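Local coordinates for protein putative branched-chain-amino-acid aminotransferase (Thermotoga maritima MSB8, PDB 3CSW) that probably catalyses the pyridoxal-phosphate-dependent transfer of an amino group between leucine, isoleucine or valine and 2-oxoglutarate, at residues V42-R47 against T61-S66; A67-L72 against P142-T147; S180-V185 against W227-A232. All coordinates share one frame; numbering follows the deposited sequence.

Contact 1: residues V42-R47 against T61-S66; sequences VYETLR and TRLKRS. With PLP (pyridoxal-5'-phosphate), chain E.
In this class-IV aminotransferase, helix 56-68 lies against strand 42-49 of the antiparallel sheet; the axes of segments 42-47 and 61-66 run antiparallel at 164° and approach to 8.0 Å. Glu44 and Arg62 cross at about a right angle, yet their end groups are nearly coplanar, the carboxylate and guanidinium planes differing by 28°. Bends at chi2 and chi3 bring Arg62 side-on to Glu44 in a salt bridge: NH2 donates in its own plane to the syn lone pair of Glu44 OE1 at 3.0 Å, while NE donates at 2.9 Å to the syn lone pair of Glu44 OE2, which is tilted from the guanidinium plane. Arg62 NH2 also hydrogen-bonds PLP O1P at 2.9 Å, so the carboxylate is a second shell fixing the phosphate-binding guanidinium. His59 ND1 adds a hydrogen bond to Glu44 OE1. The Glu44 and Leu63 side chains run past each other in opposite directions, and Leu63 crosses Val42 obliquely, with Leu63 CD1 3.5 Å from Val42 CG1. Val42 CG1 also presses on Ser66 CB at 3.3 Å, a tight carbon pair. One water ties both segments together, donating to Tyr43 O and Glu44 OE2 and accepting from Ser66 OG at 2.9 Å.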
# COMPACT_ATOMS: atom_id res chain seq x y z
N VAL A 42 -8.18 23.95 -12.46
CA VAL A 42 -9.30 23.38 -11.71
C VAL A 42 -10.52 23.50 -12.60
O VAL A 42 -10.65 24.50 -13.31
CB VAL A 42 -9.50 24.14 -10.37
CG1 VAL A 42 -10.90 23.91 -9.81
CG2 VAL A 42 -8.41 23.75 -9.36
N TYR A 43 -11.41 22.51 -12.61
CA TYR A 43 -12.54 22.58 -13.53
C TYR A 43 -13.83 21.89 -13.09
O TYR A 43 -13.84 21.05 -12.20
CB TYR A 43 -12.12 22.02 -14.90
CG TYR A 43 -12.10 20.51 -14.98
CD1 TYR A 43 -10.99 19.79 -14.55
CD2 TYR A 43 -13.17 19.80 -15.53
CE1 TYR A 43 -10.95 18.41 -14.62
CE2 TYR A 43 -13.15 18.42 -15.61
CZ TYR A 43 -12.02 17.73 -15.15
OH TYR A 43 -11.95 16.38 -15.21
N GLU A 44 -14.91 22.28 -13.77
CA GLU A 44 -16.24 21.67 -13.62
C GLU A 44 -16.91 21.53 -14.99
O GLU A 44 -16.58 22.28 -15.91
CB GLU A 44 -17.12 22.53 -12.70
CG GLU A 44 -16.85 22.38 -11.20
CD GLU A 44 -17.10 20.95 -10.70
OE1 GLU A 44 -18.02 20.29 -11.20
OE2 GLU A 44 -16.37 20.50 -9.79
N THR A 45 -17.82 20.57 -15.11
CA THR A 45 -18.62 20.38 -16.33
C THR A 45 -20.09 20.42 -15.95
O THR A 45 -20.49 19.88 -14.93
CB THR A 45 -18.30 19.05 -17.06
OG1 THR A 45 -18.67 17.92 -16.24
CG2 THR A 45 -16.81 18.96 -17.43
N LEU A 46 -20.90 21.11 -16.76
CA LEU A 46 -22.33 21.21 -16.52
C LEU A 46 -23.06 20.89 -17.80
O LEU A 46 -22.46 20.89 -18.88
CB LEU A 46 -22.75 22.63 -16.06
CG LEU A 46 -22.14 23.25 -14.78
CD1 LEU A 46 -20.80 23.92 -15.10
CD2 LEU A 46 -23.11 24.23 -14.16
N ARG A 47 -24.34 20.57 -17.69
CA ARG A 47 -25.24 20.49 -18.84
C ARG A 47 -26.49 21.29 -18.53
O ARG A 47 -26.71 21.67 -17.40
CB ARG A 47 -25.60 19.06 -19.20
CG ARG A 47 -26.50 18.35 -18.19
CD ARG A 47 -27.21 17.18 -18.84
NE ARG A 47 -28.28 17.68 -19.68
CZ ARG A 47 -29.02 16.93 -20.49
NH1 ARG A 47 -28.79 15.63 -20.62
NH2 ARG A 47 -30.00 17.51 -21.18
N THR A 61 -19.89 25.14 -5.81
CA THR A 61 -19.27 24.82 -4.52
C THR A 61 -18.15 23.78 -4.67
O THR A 61 -17.18 23.83 -3.93
CB THR A 61 -20.31 24.42 -3.43
OG1 THR A 61 -20.82 23.12 -3.71
CG2 THR A 61 -21.47 25.44 -3.41
N ARG A 62 -18.28 22.85 -5.62
CA ARG A 62 -17.23 21.86 -5.90
C ARG A 62 -16.02 22.57 -6.49
O ARG A 62 -14.88 22.21 -6.19
CB ARG A 62 -17.67 20.78 -6.91
CG ARG A 62 -17.99 19.40 -6.34
CD ARG A 62 -17.39 18.29 -7.22
NE ARG A 62 -17.85 18.34 -8.61
CZ ARG A 62 -18.34 17.31 -9.30
NH1 ARG A 62 -18.43 16.10 -8.77
NH2 ARG A 62 -18.72 17.49 -10.55
N LEU A 63 -16.28 23.55 -7.35
CA LEU A 63 -15.21 24.34 -7.97
C LEU A 63 -14.45 25.06 -6.85
O LEU A 63 -13.22 25.01 -6.80
CB LEU A 63 -15.77 25.34 -9.00
CG LEU A 63 -14.79 26.10 -9.91
CD1 LEU A 63 -14.02 25.19 -10.89
CD2 LEU A 63 -15.53 27.18 -10.71
N LYS A 64 -15.18 25.71 -5.95
CA LYS A 64 -14.55 26.40 -4.81
C LYS A 64 -13.68 25.43 -3.96
O LYS A 64 -12.56 25.75 -3.57
CB LYS A 64 -15.61 27.07 -3.95
CG LYS A 64 -15.01 27.90 -2.83
CD LYS A 64 -16.05 28.75 -2.06
CE LYS A 64 -15.33 29.78 -1.16
NZ LYS A 64 -14.01 29.27 -0.60
N ARG A 65 -14.22 24.25 -3.71
CA ARG A 65 -13.51 23.24 -2.95
C ARG A 65 -12.22 22.78 -3.65
O ARG A 65 -11.20 22.60 -2.99
CB ARG A 65 -14.43 22.04 -2.67
CG ARG A 65 -13.78 20.96 -1.85
CD ARG A 65 -14.69 19.77 -1.70
NE ARG A 65 -14.85 19.07 -2.97
CZ ARG A 65 -15.71 18.09 -3.18
NH1 ARG A 65 -16.50 17.66 -2.21
NH2 ARG A 65 -15.78 17.54 -4.39
N SER A 66 -12.27 22.56 -4.97
CA SER A 66 -11.07 22.24 -5.75
C SER A 66 -10.07 23.40 -5.68
O SER A 66 -8.86 23.17 -5.59
CB SER A 66 -11.40 21.91 -7.21
OG SER A 66 -11.94 20.60 -7.37
N1 PLP E . -15.58 10.59 -11.69
C2 PLP E . -14.63 11.35 -12.35
C2A PLP E . -13.20 10.91 -12.27
C3 PLP E . -15.03 12.50 -13.07
O3 PLP E . -14.12 13.23 -13.80
C4 PLP E . -16.39 12.86 -13.11
C4A PLP E . -16.85 14.04 -13.92
O4A PLP E . -17.05 13.92 -15.15
C5 PLP E . -17.34 12.07 -12.44
C6 PLP E . -16.92 10.94 -11.73
C5A PLP E . -18.82 12.27 -12.63
O4P PLP E . -19.29 13.31 -11.78
P PLP E . -20.62 14.19 -12.13
O1P PLP E . -20.69 15.41 -11.19
O2P PLP E . -21.85 13.34 -11.92
O3P PLP E . -20.48 14.60 -13.59
O HOH W 1 -13.80 21.40 -9.51

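Contact 2: residues A67-L72 against P142-T147; sequences ADFFNL and PALKIT. With PLP (pyridoxal-5'-phosphate), chain E.
Leu144 is the hub of this apolar contact, gripped by two phenylalanines from the turn that ends helix 56-68. Its CD1 sits at the edge of the Phe70 ring, in the ring plane, 3.4 Å from Phe70 CE1, and the two side chains cross at about a right angle. Phe69 passes Leu144 in the opposite direction, with Phe69 CD2 3.9 Å from Leu144 CB. The tip of Ile146 completes the shell, Ile146 CD1 lying 3.5 Å from Phe70 CZ as the side chains cross obliquely. With CG anti to its backbone N, chi1 173°, Leu144 extends its methyls to the Phe70 ring. Farther out, Phe70 also packs on Val42, and Arg157 of the second subunit lies against it; Leu154 and Thr150 of that subunit meet Leu144 and Ile146. Between the two apolar residues Lys145 leads away from the phenylalanines, its chain bent at chi3 and chi4, and places NZ 3.0 Å from PLP C4A. That distance exceeds a covalent bond, so no Schiff base is modelled. Hydrogen bonds from Lys145 N to Ser66 OG and between the backbones of Lys145 and Tyr43 position this loop. Lys145 is probably the lysine that carries the cofactor as a Schiff base, as in other class-IV aminotransferases.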
# COMPACT_ATOMS: atom_id res chain seq x y z
N ALA A 67 -10.59 24.63 -5.74
CA ALA A 67 -9.75 25.82 -5.68
C ALA A 67 -9.08 25.96 -4.32
O ALA A 67 -7.95 26.45 -4.24
CB ALA A 67 -10.57 27.08 -6.00
N ASP A 68 -9.75 25.51 -3.26
CA ASP A 68 -9.21 25.60 -1.89
C ASP A 68 -8.03 24.68 -1.63
O ASP A 68 -7.16 25.02 -0.83
CB ASP A 68 -10.30 25.37 -0.85
CG ASP A 68 -11.28 26.54 -0.75
OD1 ASP A 68 -10.92 27.67 -1.17
OD2 ASP A 68 -12.41 26.33 -0.27
N PHE A 69 -7.96 23.53 -2.31
CA PHE A 69 -6.75 22.72 -2.24
C PHE A 69 -5.49 23.54 -2.69
O PHE A 69 -4.39 22.99 -2.70
CB PHE A 69 -6.86 21.40 -3.03
CG PHE A 69 -7.91 20.42 -2.50
CD1 PHE A 69 -7.85 19.94 -1.19
CD2 PHE A 69 -8.95 19.96 -3.32
CE1 PHE A 69 -8.83 19.01 -0.70
CE2 PHE A 69 -9.93 19.05 -2.85
CZ PHE A 69 -9.87 18.57 -1.54
N PHE A 70 -5.66 24.82 -3.06
CA PHE A 70 -4.55 25.72 -3.46
C PHE A 70 -4.58 27.11 -2.81
O PHE A 70 -3.78 27.98 -3.20
CB PHE A 70 -4.58 25.98 -4.96
CG PHE A 70 -4.44 24.75 -5.79
CD1 PHE A 70 -5.53 23.94 -6.03
CD2 PHE A 70 -3.21 24.42 -6.34
CE1 PHE A 70 -5.40 22.81 -6.80
CE2 PHE A 70 -3.07 23.28 -7.11
CZ PHE A 70 -4.17 22.47 -7.34
N ASN A 71 -5.49 27.34 -1.86
CA ASN A 71 -5.70 28.69 -1.30
C ASN A 71 -5.79 29.78 -2.38
O ASN A 71 -5.49 30.95 -2.13
CB ASN A 71 -4.63 29.01 -0.25
CG ASN A 71 -4.70 28.10 0.96
OD1 ASN A 71 -5.23 26.99 0.88
ND2 ASN A 71 -4.18 28.56 2.09
N LEU A 72 -6.21 29.37 -3.58
CA LEU A 72 -6.49 30.26 -4.71
C LEU A 72 -7.98 30.50 -4.53
O LEU A 72 -8.77 29.56 -4.69
CB LEU A 72 -6.20 29.55 -6.06
CG LEU A 72 -6.73 30.01 -7.44
CD1 LEU A 72 -6.05 31.30 -7.96
CD2 LEU A 72 -6.59 28.89 -8.50
N PRO A 142 -8.64 12.80 -3.87
CA PRO A 142 -9.49 12.31 -4.94
C PRO A 142 -10.50 13.34 -5.47
O PRO A 142 -10.84 13.29 -6.65
CB PRO A 142 -10.24 11.15 -4.29
CG PRO A 142 -9.38 10.73 -3.18
CD PRO A 142 -8.70 11.93 -2.68
N ALA A 143 -10.96 14.24 -4.61
CA ALA A 143 -11.93 15.27 -5.00
C ALA A 143 -11.31 16.48 -5.70
O ALA A 143 -12.04 17.39 -6.08
CB ALA A 143 -12.76 15.73 -3.77
N LEU A 144 -9.99 16.54 -5.86
CA LEU A 144 -9.37 17.62 -6.66
C LEU A 144 -9.61 17.39 -8.17
O LEU A 144 -8.96 16.53 -8.78
CB LEU A 144 -7.87 17.78 -6.34
CG LEU A 144 -7.04 18.75 -7.21
CD1 LEU A 144 -7.61 20.19 -7.18
CD2 LEU A 144 -5.58 18.73 -6.80
N LYS A 145 -10.52 18.15 -8.77
CA LYS A 145 -10.79 18.06 -10.21
C LYS A 145 -9.88 19.05 -10.90
O LYS A 145 -10.20 20.24 -10.99
CB LYS A 145 -12.22 18.43 -10.56
CG LYS A 145 -13.23 17.36 -10.42
CD LYS A 145 -14.62 17.89 -10.81
CE LYS A 145 -14.91 17.75 -12.28
NZ LYS A 145 -15.62 16.47 -12.55
N ILE A 146 -8.73 18.53 -11.36
CA ILE A 146 -7.69 19.30 -12.01
C ILE A 146 -7.37 18.62 -13.37
O ILE A 146 -7.42 17.39 -13.49
CB ILE A 146 -6.48 19.54 -11.06
CG1 ILE A 146 -5.56 20.63 -11.64
CG2 ILE A 146 -5.70 18.22 -10.77
CD1 ILE A 146 -4.66 21.29 -10.65
N THR A 147 -7.14 19.42 -14.40
CA THR A 147 -7.05 18.93 -15.79
C THR A 147 -5.86 17.99 -16.06
O THR A 147 -5.92 17.14 -16.97
CB THR A 147 -6.98 20.10 -16.80
OG1 THR A 147 -5.92 21.00 -16.41
CG2 THR A 147 -8.34 20.85 -16.91
N1 PLP E . -15.58 10.59 -11.69
C2 PLP E . -14.63 11.35 -12.35
C2A PLP E . -13.20 10.91 -12.27
C3 PLP E . -15.03 12.50 -13.07
O3 PLP E . -14.12 13.23 -13.80
C4 PLP E . -16.39 12.86 -13.11
C4A PLP E . -16.85 14.04 -13.92
O4A PLP E . -17.05 13.92 -15.15
C5 PLP E . -17.34 12.07 -12.44
C6 PLP E . -16.92 10.94 -11.73
C5A PLP E . -18.82 12.27 -12.63
O4P PLP E . -19.29 13.31 -11.78
P PLP E . -20.62 14.19 -12.13
O1P PLP E . -20.69 15.41 -11.19
O2P PLP E . -21.85 13.34 -11.92
O3P PLP E . -20.48 14.60 -13.59

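Contact 3: residues S180-V185 against W227-A232; sequences SNVFLV and WELFEA. With PLP (pyridoxal-5'-phosphate), chain E.
Strand 181-186, central in a mixed five-strand sheet, packs here against the short helix 226-230, whose backbone hydrogen bonds in this part are weak, and the turn that follows it. Leu184 has the largest share of the contact and can be followed outward. Its CB lies 4.0 Å from Ala232 CB, so the side chain meets the turn from its root. At CG the chain occupies the crowded position between backbone N and carbonyl carbon (chi1 65°), and from there the two methyls part. Leu184 CD1 touches Ala232 CB at 3.9 Å and approaches the backbone oxygen Glu228 O at 3.6 Å, while its sister CD2 faces Leu229 CD2 at 4.2 Å. Two residues back, Val182 points to the same side as Leu184, and no hydrogen bond crosses between the segments, so apolar packing joins them. The carboxylate of Glu228 turns to other partners: a salt bridge with Arg222 and a hydrogen bond to Trp225 N. At its other end the strand borders the cofactor, where Asn181 OD1 comes within 3.6 Å of PLP C6 and Asn181 ND2 is hydrogen-bonded to Leu200 O. Nearer that end, Val182 and Leu229 meet tip to tip, with Val182 CG1 4.0 Å from Leu229 CD2.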
# COMPACT_ATOMS: atom_id res chain seq x y z
N SER A 180 -17.01 9.10 -14.87
CA SER A 180 -18.31 8.71 -14.34
C SER A 180 -18.18 8.00 -13.01
O SER A 180 -17.12 7.57 -12.68
CB SER A 180 -19.00 7.74 -15.33
OG SER A 180 -18.21 6.56 -15.58
N ASN A 181 -19.27 7.90 -12.25
CA ASN A 181 -19.34 7.02 -11.09
C ASN A 181 -20.01 5.68 -11.46
O ASN A 181 -20.71 5.57 -12.47
CB ASN A 181 -20.06 7.68 -9.92
CG ASN A 181 -19.28 8.85 -9.32
OD1 ASN A 181 -19.65 10.01 -9.51
ND2 ASN A 181 -18.20 8.54 -8.59
N VAL A 182 -19.74 4.67 -10.63
CA VAL A 182 -20.20 3.28 -10.84
C VAL A 182 -21.22 2.84 -9.79
O VAL A 182 -21.05 3.06 -8.60
CB VAL A 182 -18.97 2.31 -10.79
CG1 VAL A 182 -19.39 0.78 -10.85
CG2 VAL A 182 -18.00 2.68 -11.93
N PHE A 183 -22.27 2.20 -10.28
CA PHE A 183 -23.26 1.56 -9.46
C PHE A 183 -23.43 0.11 -9.92
O PHE A 183 -23.24 -0.20 -11.11
CB PHE A 183 -24.62 2.27 -9.60
CG PHE A 183 -24.70 3.62 -8.95
CD1 PHE A 183 -24.13 4.73 -9.55
CD2 PHE A 183 -25.39 3.80 -7.75
CE1 PHE A 183 -24.23 5.99 -8.97
CE2 PHE A 183 -25.49 5.04 -7.17
CZ PHE A 183 -24.91 6.15 -7.78
N LEU A 184 -23.76 -0.77 -8.97
CA LEU A 184 -24.13 -2.14 -9.29
C LEU A 184 -25.42 -2.50 -8.57
O LEU A 184 -25.82 -1.86 -7.59
CB LEU A 184 -23.01 -3.15 -8.99
CG LEU A 184 -22.54 -3.38 -7.55
CD1 LEU A 184 -21.92 -4.73 -7.45
CD2 LEU A 184 -21.56 -2.30 -7.10
N VAL A 185 -26.12 -3.50 -9.09
CA VAL A 185 -27.36 -3.96 -8.45
C VAL A 185 -27.16 -5.43 -8.18
O VAL A 185 -26.71 -6.16 -9.06
CB VAL A 185 -28.62 -3.77 -9.32
CG1 VAL A 185 -29.84 -4.38 -8.63
CG2 VAL A 185 -28.86 -2.28 -9.65
N TRP A 227 -14.33 -7.90 -7.89
CA TRP A 227 -15.03 -9.15 -8.25
C TRP A 227 -16.58 -9.13 -8.08
O TRP A 227 -17.28 -9.91 -8.70
CB TRP A 227 -14.40 -10.33 -7.52
CG TRP A 227 -14.47 -10.29 -6.03
CD1 TRP A 227 -15.47 -10.79 -5.23
CD2 TRP A 227 -13.47 -9.77 -5.14
NE1 TRP A 227 -15.17 -10.58 -3.90
CE2 TRP A 227 -13.95 -9.96 -3.82
CE3 TRP A 227 -12.23 -9.17 -5.32
CZ2 TRP A 227 -13.20 -9.58 -2.69
CZ3 TRP A 227 -11.49 -8.77 -4.20
CH2 TRP A 227 -11.98 -8.98 -2.90
N GLU A 228 -17.09 -8.22 -7.25
CA GLU A 228 -18.53 -8.02 -7.10
C GLU A 228 -19.17 -7.50 -8.39
O GLU A 228 -20.33 -7.76 -8.63
CB GLU A 228 -18.87 -7.06 -5.95
CG GLU A 228 -18.36 -7.47 -4.58
CD GLU A 228 -18.92 -6.58 -3.47
OE1 GLU A 228 -20.15 -6.56 -3.31
OE2 GLU A 228 -18.14 -5.94 -2.75
N LEU A 229 -18.44 -6.75 -9.19
CA LEU A 229 -18.96 -6.29 -10.49
C LEU A 229 -19.21 -7.52 -11.39
O LEU A 229 -20.17 -7.56 -12.16
CB LEU A 229 -17.98 -5.34 -11.17
CG LEU A 229 -17.66 -3.99 -10.51
CD1 LEU A 229 -16.64 -3.20 -11.36
CD2 LEU A 229 -18.92 -3.15 -10.26
N PHE A 230 -18.35 -8.52 -11.27
CA PHE A 230 -18.46 -9.72 -12.11
C PHE A 230 -19.54 -10.68 -11.62
O PHE A 230 -19.91 -11.60 -12.34
CB PHE A 230 -17.10 -10.41 -12.27
CG PHE A 230 -16.12 -9.61 -13.09
CD1 PHE A 230 -15.36 -8.60 -12.51
CD2 PHE A 230 -15.94 -9.87 -14.44
CE1 PHE A 230 -14.45 -7.83 -13.27
CE2 PHE A 230 -15.02 -9.11 -15.21
CZ PHE A 230 -14.28 -8.10 -14.62
N GLU A 231 -20.08 -10.43 -10.44
CA GLU A 231 -21.18 -11.23 -9.92
C GLU A 231 -22.47 -10.45 -9.80
O GLU A 231 -23.46 -10.98 -9.30
CB GLU A 231 -20.81 -11.82 -8.58
CG GLU A 231 -19.57 -12.68 -8.67
CD GLU A 231 -19.47 -13.68 -7.55
OE1 GLU A 231 -19.16 -13.28 -6.40
OE2 GLU A 231 -19.69 -14.88 -7.83
N ALA A 232 -22.48 -9.20 -10.28
CA ALA A 232 -23.62 -8.32 -10.15
C ALA A 232 -24.74 -8.73 -11.10
O ALA A 232 -24.48 -9.27 -12.18
CB ALA A 232 -23.19 -6.87 -10.45
N1 PLP E . -15.58 10.59 -11.69
C2 PLP E . -14.63 11.35 -12.35
C2A PLP E . -13.20 10.91 -12.27
C3 PLP E . -15.03 12.50 -13.07
O3 PLP E . -14.12 13.23 -13.80
C4 PLP E . -16.39 12.86 -13.11
C4A PLP E . -16.85 14.04 -13.92
O4A PLP E . -17.05 13.92 -15.15
C5 PLP E . -17.34 12.07 -12.44
C6 PLP E . -16.92 10.94 -11.73
C5A PLP E . -18.82 12.27 -12.63
O4P PLP E . -19.29 13.31 -11.78
P PLP E . -20.62 14.19 -12.13
O1P PLP E . -20.69 15.41 -11.19
O2P PLP E . -21.85 13.34 -11.92
O3P PLP E . -20.48 14.60 -13.59

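The three contacts follow one another along the chain, each closing before the next opens, and all belong to the class-IV aminotransferase portion of the chain. Contacts 1 and 2 have centres about 9 Å apart and share helix 56-68; they touch directly, Glu44 OE2 packing 3.3 Å from Lys145 CD. Strand 42-49 of contact 1 lies in the antiparallel sheet, whereas strand 181-186 of contact 3 lies in a separate mixed sheet, the centre of contact 3 being about 26 Å from that of contact 1 and about 28 Å from that of contact 2. Contacts 1 and 3 lie on opposite sides of the chain's centre. Nevertheless all three reach PLP, so the cofactor sits where parts remote in sequence converge.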